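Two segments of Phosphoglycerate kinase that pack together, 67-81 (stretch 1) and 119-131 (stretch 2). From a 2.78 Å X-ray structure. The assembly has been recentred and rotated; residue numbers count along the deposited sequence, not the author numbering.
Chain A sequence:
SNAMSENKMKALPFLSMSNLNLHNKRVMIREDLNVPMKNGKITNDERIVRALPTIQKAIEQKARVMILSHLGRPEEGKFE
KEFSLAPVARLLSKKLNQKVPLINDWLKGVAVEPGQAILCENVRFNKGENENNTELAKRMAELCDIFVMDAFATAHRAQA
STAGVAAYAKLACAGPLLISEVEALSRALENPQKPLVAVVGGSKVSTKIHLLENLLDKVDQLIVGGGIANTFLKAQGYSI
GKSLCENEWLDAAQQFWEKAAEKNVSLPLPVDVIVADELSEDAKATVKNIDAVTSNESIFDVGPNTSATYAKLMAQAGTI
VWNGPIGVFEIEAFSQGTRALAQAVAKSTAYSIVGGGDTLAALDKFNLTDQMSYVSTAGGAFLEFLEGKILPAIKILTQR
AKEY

Stretch 1, residues 67-81: ILSHLGRPEEGKFEK
Stretch 2, residues 119-131: LCENVRFNKGENE

The two stretches start as neighbouring parallel strands and continue as loops that stay in contact, burying 1134 Å² in total. Ile-67 pairs with Leu-119, CA to CA 4.6 Å, with both side chains on the same face of the sheet. Ile-67 (phi/psi -90/122, chi1 m, chi2 t) accepts a hydrogen bond at its O from Cys-120 N, 3.0 Å. Its CG2 meets CD1 of Leu-119 (chi1 t, chi2 p) at 3.6 Å.

Leu-68 (-113/135, chi1 -144°, chi2 p) starts away from stretch 2, but its end returns. Its CD1 lies 3.5 Å from Cys-120 CB, and its CG 3.5 Å from Val-123 CG1. These are apolar contacts in a buried setting. Ser-69 is extended (-160/163), and its O receives Val-123 N at 3.1 Å.

The CA atoms of His-70 and Asn-122 are 5.0 Å apart. His-70 (chi1 p, chi2 -76°) brings CD2 over one face of the Arg-124 guanidinium, 3.6 Å from CZ. Leu-71 (-159/119, chi1 t, chi2 t) is held by the amide of Asn-122 (chi1 t, chi2 -12°). Asn-122 ND2 donates to Leu-71 O at 2.8 Å, and Leu-71 N gives a weak hydrogen bond to Asn-122 OD1 at 3.1 Å. The side-chain amide thus serves the backbone as both donor and acceptor.

Gly-72 has positive phi (57/-154), which favours glycine. Its O lies at the edge of the Arg-124 guanidinium and accepts from NH1 at 2.8 Å. Arg-124 has chi1 m, chi2 t and chi3 t. Arg-73 NH1 comes within 3.9 Å of Arg-124 NH1, a close approach of like charges. Pro-74 (-81/168, C-gamma endo) points toward stretch 2, with CB 3.6 Å from Phe-125 CE1.

Glu-75 to Lys-78 form a type II turn, closed by Lys-78 N to Glu-75 O, 2.8 Å. Within it, Glu-76 (-54/121, chi1 m, chi2 t) reaches the second type II turn, Asn-126 to Glu-129. Its OE2 accepts from Gly-128 N at 3.2 Å and its OE1 from Asn-130 N at 2.8 Å. The carboxylate thereby satisfies two backbone amides. Gly-77 (97/-6) donates its N to Phe-125 O at a very short 2.5 Å; an ideal CB here would lie 3.6 Å from Lys-127 CG.

Phe-79 (chi1 t, chi2 70°) turns its edge to the face of the Phe-125 ring (chi1 m, chi2 -49°), centroids 5.4 Å apart, planes at 63°. Glu-80 O lies at that ring's edge, 3.4 Å from Phe-125 CZ. Lys-81 makes no contact with stretch 2.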

# COMPACT_ATOMS: atom_id res chain seq x y z
N ILE A 67 20.01 5.50 11.80
CA ILE A 67 18.63 5.18 11.46
C ILE A 67 17.84 6.44 11.15
O ILE A 67 17.71 7.32 11.99
CB ILE A 67 17.92 4.43 12.60
CG1 ILE A 67 18.70 3.18 13.02
CG2 ILE A 67 16.50 4.06 12.16
CD1 ILE A 67 18.22 2.56 14.31
N LEU A 68 17.27 6.50 9.95
CA LEU A 68 16.61 7.70 9.46
C LEU A 68 15.09 7.46 9.33
O LEU A 68 14.68 6.41 8.86
CB LEU A 68 17.22 8.07 8.11
CG LEU A 68 17.39 9.54 7.78
CD1 LEU A 68 18.26 10.30 8.81
CD2 LEU A 68 17.96 9.64 6.38
N SER A 69 14.28 8.41 9.77
CA SER A 69 12.82 8.26 9.67
C SER A 69 12.04 9.56 9.76
O SER A 69 12.55 10.59 10.20
CB SER A 69 12.27 7.31 10.73
OG SER A 69 10.92 6.96 10.42
N HIS A 70 10.79 9.50 9.32
CA HIS A 70 9.89 10.63 9.44
C HIS A 70 8.97 10.35 10.61
O HIS A 70 8.97 9.25 11.16
CB HIS A 70 9.13 10.88 8.13
CG HIS A 70 8.18 9.80 7.75
ND1 HIS A 70 8.58 8.60 7.22
CD2 HIS A 70 6.82 9.74 7.83
CE1 HIS A 70 7.52 7.85 6.98
NE2 HIS A 70 6.44 8.51 7.35
N LEU A 71 8.22 11.37 11.03
CA LEU A 71 7.19 11.21 12.07
C LEU A 71 6.21 12.36 11.94
O LEU A 71 6.58 13.51 12.04
CB LEU A 71 7.81 11.22 13.47
CG LEU A 71 6.94 10.72 14.62
CD1 LEU A 71 7.70 10.83 15.94
CD2 LEU A 71 5.67 11.50 14.72
N GLY A 72 4.95 12.03 11.69
CA GLY A 72 3.93 13.04 11.49
C GLY A 72 4.22 14.03 10.37
O GLY A 72 4.93 13.72 9.41
N ARG A 73 3.65 15.22 10.51
CA ARG A 73 3.89 16.33 9.61
C ARG A 73 4.20 17.59 10.42
O ARG A 73 3.29 18.37 10.75
CB ARG A 73 2.68 16.55 8.72
CG ARG A 73 2.40 15.38 7.79
CD ARG A 73 1.17 15.60 6.95
NE ARG A 73 0.79 14.39 6.23
CZ ARG A 73 1.40 13.93 5.14
NH1 ARG A 73 2.43 14.56 4.60
NH2 ARG A 73 0.98 12.81 4.57
N PRO A 74 5.48 17.79 10.77
CA PRO A 74 5.92 18.99 11.46
C PRO A 74 6.12 20.16 10.50
O PRO A 74 6.11 19.95 9.28
CB PRO A 74 7.26 18.57 12.05
CG PRO A 74 7.78 17.62 11.07
CD PRO A 74 6.60 16.84 10.59
N GLU A 75 6.28 21.37 11.04
CA GLU A 75 6.64 22.55 10.24
C GLU A 75 8.16 22.53 10.03
O GLU A 75 8.94 22.56 10.99
CB GLU A 75 6.20 23.85 10.95
CG GLU A 75 6.74 25.15 10.31
CD GLU A 75 6.28 26.41 11.02
OE1 GLU A 75 5.13 26.44 11.52
OE2 GLU A 75 7.06 27.38 11.08
N GLU A 76 8.58 22.46 8.77
CA GLU A 76 10.00 22.40 8.46
C GLU A 76 10.74 23.58 9.10
O GLU A 76 10.42 24.74 8.87
CB GLU A 76 10.25 22.35 6.95
CG GLU A 76 10.21 20.94 6.43
CD GLU A 76 10.26 20.83 4.92
OE1 GLU A 76 10.05 19.71 4.41
OE2 GLU A 76 10.50 21.85 4.24
N GLY A 77 11.70 23.23 9.95
CA GLY A 77 12.53 24.20 10.65
C GLY A 77 12.06 24.49 12.05
O GLY A 77 12.72 25.20 12.78
N LYS A 78 10.91 23.94 12.43
CA LYS A 78 10.31 24.21 13.74
C LYS A 78 10.23 22.93 14.57
O LYS A 78 9.30 22.14 14.43
CB LYS A 78 8.93 24.82 13.57
CG LYS A 78 8.24 25.24 14.87
CD LYS A 78 6.73 25.31 14.64
CE LYS A 78 6.03 26.17 15.65
NZ LYS A 78 4.83 26.85 15.05
N PHE A 79 11.23 22.75 15.43
CA PHE A 79 11.27 21.61 16.33
C PHE A 79 10.15 21.67 17.37
O PHE A 79 9.95 22.69 18.04
CB PHE A 79 12.63 21.50 17.05
CG PHE A 79 12.66 20.46 18.12
CD1 PHE A 79 12.63 19.12 17.79
CD2 PHE A 79 12.70 20.80 19.46
CE1 PHE A 79 12.65 18.14 18.79
CE2 PHE A 79 12.73 19.84 20.44
CZ PHE A 79 12.70 18.50 20.11
N GLU A 80 9.41 20.57 17.46
CA GLU A 80 8.42 20.36 18.51
C GLU A 80 8.53 18.92 19.02
O GLU A 80 8.72 17.99 18.24
CB GLU A 80 7.01 20.64 17.97
CG GLU A 80 6.74 22.10 17.71
CD GLU A 80 5.35 22.36 17.17
OE1 GLU A 80 5.17 22.33 15.93
OE2 GLU A 80 4.44 22.63 17.99
N LYS A 81 8.43 18.75 20.33
CA LYS A 81 8.55 17.44 20.95
C LYS A 81 7.45 16.48 20.50
O LYS A 81 7.65 15.28 20.45
CB LYS A 81 8.53 17.59 22.48
CG LYS A 81 9.78 18.23 23.00
CD LYS A 81 9.69 18.48 24.46
CE LYS A 81 10.85 19.32 24.93
NZ LYS A 81 10.59 19.84 26.30
N LEU A 119 19.64 6.95 16.15
CA LEU A 119 18.43 7.37 15.45
C LEU A 119 18.45 8.89 15.29
O LEU A 119 18.37 9.62 16.27
CB LEU A 119 17.16 6.93 16.20
CG LEU A 119 15.80 7.35 15.64
CD1 LEU A 119 15.57 6.79 14.24
CD2 LEU A 119 14.70 6.91 16.59
N CYS A 120 18.56 9.34 14.04
CA CYS A 120 18.50 10.75 13.71
C CYS A 120 17.09 11.28 13.99
O CYS A 120 16.09 10.55 13.79
CB CYS A 120 18.86 10.97 12.23
SG CYS A 120 20.56 10.47 11.77
N GLU A 121 17.02 12.54 14.42
CA GLU A 121 15.75 13.16 14.72
C GLU A 121 14.92 13.35 13.44
O GLU A 121 15.49 13.58 12.37
CB GLU A 121 15.99 14.50 15.43
CG GLU A 121 14.74 15.25 15.84
CD GLU A 121 13.74 14.42 16.61
OE1 GLU A 121 13.15 13.48 16.02
OE2 GLU A 121 13.52 14.72 17.81
N ASN A 122 13.60 13.20 13.56
CA ASN A 122 12.63 13.43 12.48
C ASN A 122 13.20 14.22 11.29
O ASN A 122 13.58 15.39 11.42
CB ASN A 122 11.40 14.15 13.07
CG ASN A 122 10.19 14.11 12.17
OD1 ASN A 122 10.27 13.74 10.99
ND2 ASN A 122 9.06 14.51 12.72
N VAL A 123 13.27 13.58 10.13
CA VAL A 123 13.87 14.18 8.94
C VAL A 123 13.04 15.30 8.38
O VAL A 123 13.54 16.11 7.61
CB VAL A 123 13.99 13.17 7.81
CG1 VAL A 123 15.03 12.14 8.15
CG2 VAL A 123 12.63 12.53 7.52
N ARG A 124 11.76 15.31 8.72
CA ARG A 124 10.83 16.34 8.26
C ARG A 124 10.94 17.67 9.00
O ARG A 124 10.21 18.61 8.69
CB ARG A 124 9.41 15.81 8.33
CG ARG A 124 9.15 14.69 7.35
CD ARG A 124 7.67 14.39 7.22
NE ARG A 124 7.44 13.40 6.19
CZ ARG A 124 6.29 12.78 5.99
NH1 ARG A 124 5.22 13.01 6.76
NH2 ARG A 124 6.20 11.90 5.01
N PHE A 125 11.83 17.75 9.99
CA PHE A 125 12.15 19.02 10.63
C PHE A 125 13.01 19.88 9.72
O PHE A 125 12.91 21.10 9.77
CB PHE A 125 12.88 18.83 11.96
CG PHE A 125 11.99 18.40 13.09
CD1 PHE A 125 10.78 19.05 13.36
CD2 PHE A 125 12.38 17.36 13.92
CE1 PHE A 125 9.97 18.66 14.43
CE2 PHE A 125 11.58 16.96 14.99
CZ PHE A 125 10.37 17.61 15.25
N ASN A 126 13.83 19.23 8.89
CA ASN A 126 14.81 19.94 8.07
C ASN A 126 14.15 20.79 6.98
O ASN A 126 13.42 20.26 6.14
CB ASN A 126 15.78 18.94 7.42
CG ASN A 126 16.61 18.15 8.45
OD1 ASN A 126 17.02 18.68 9.47
ND2 ASN A 126 16.88 16.90 8.15
N LYS A 127 14.40 22.11 7.03
CA LYS A 127 14.17 22.99 5.87
C LYS A 127 14.64 22.27 4.60
O LYS A 127 15.86 22.03 4.44
CB LYS A 127 14.96 24.31 6.00
CG LYS A 127 14.24 25.49 6.66
CD LYS A 127 15.12 26.76 6.57
CE LYS A 127 14.40 28.06 7.00
NZ LYS A 127 14.81 28.53 8.35
N GLY A 128 13.69 21.88 3.74
CA GLY A 128 14.00 21.35 2.41
C GLY A 128 13.72 19.88 2.13
O GLY A 128 13.89 19.41 1.00
N GLU A 129 13.28 19.13 3.14
CA GLU A 129 12.94 17.72 2.96
C GLU A 129 11.84 17.54 1.92
O GLU A 129 12.00 16.78 0.96
CB GLU A 129 12.49 17.10 4.30
CG GLU A 129 11.76 15.76 4.19
CD GLU A 129 12.68 14.58 3.88
OE1 GLU A 129 12.44 13.49 4.45
OE2 GLU A 129 13.64 14.74 3.09
N ASN A 130 10.73 18.23 2.13
CA ASN A 130 9.58 18.09 1.24
C ASN A 130 9.80 18.52 -0.25
O ASN A 130 9.14 17.99 -1.15
CB ASN A 130 8.37 18.80 1.83
CG ASN A 130 7.27 18.89 0.87
OD1 ASN A 130 6.59 17.90 0.61
ND2 ASN A 130 7.10 20.07 0.27
N GLU A 131 10.72 19.45 -0.50
CA GLU A 131 11.04 19.88 -1.87
C GLU A 131 12.17 19.05 -2.51
O GLU A 131 12.55 19.30 -3.65
CB GLU A 131 11.50 21.33 -1.89
CG GLU A 131 10.42 22.38 -1.72
CD GLU A 131 11.05 23.78 -1.57
OE1 GLU A 131 12.28 23.92 -1.86
OE2 GLU A 131 10.33 24.73 -1.17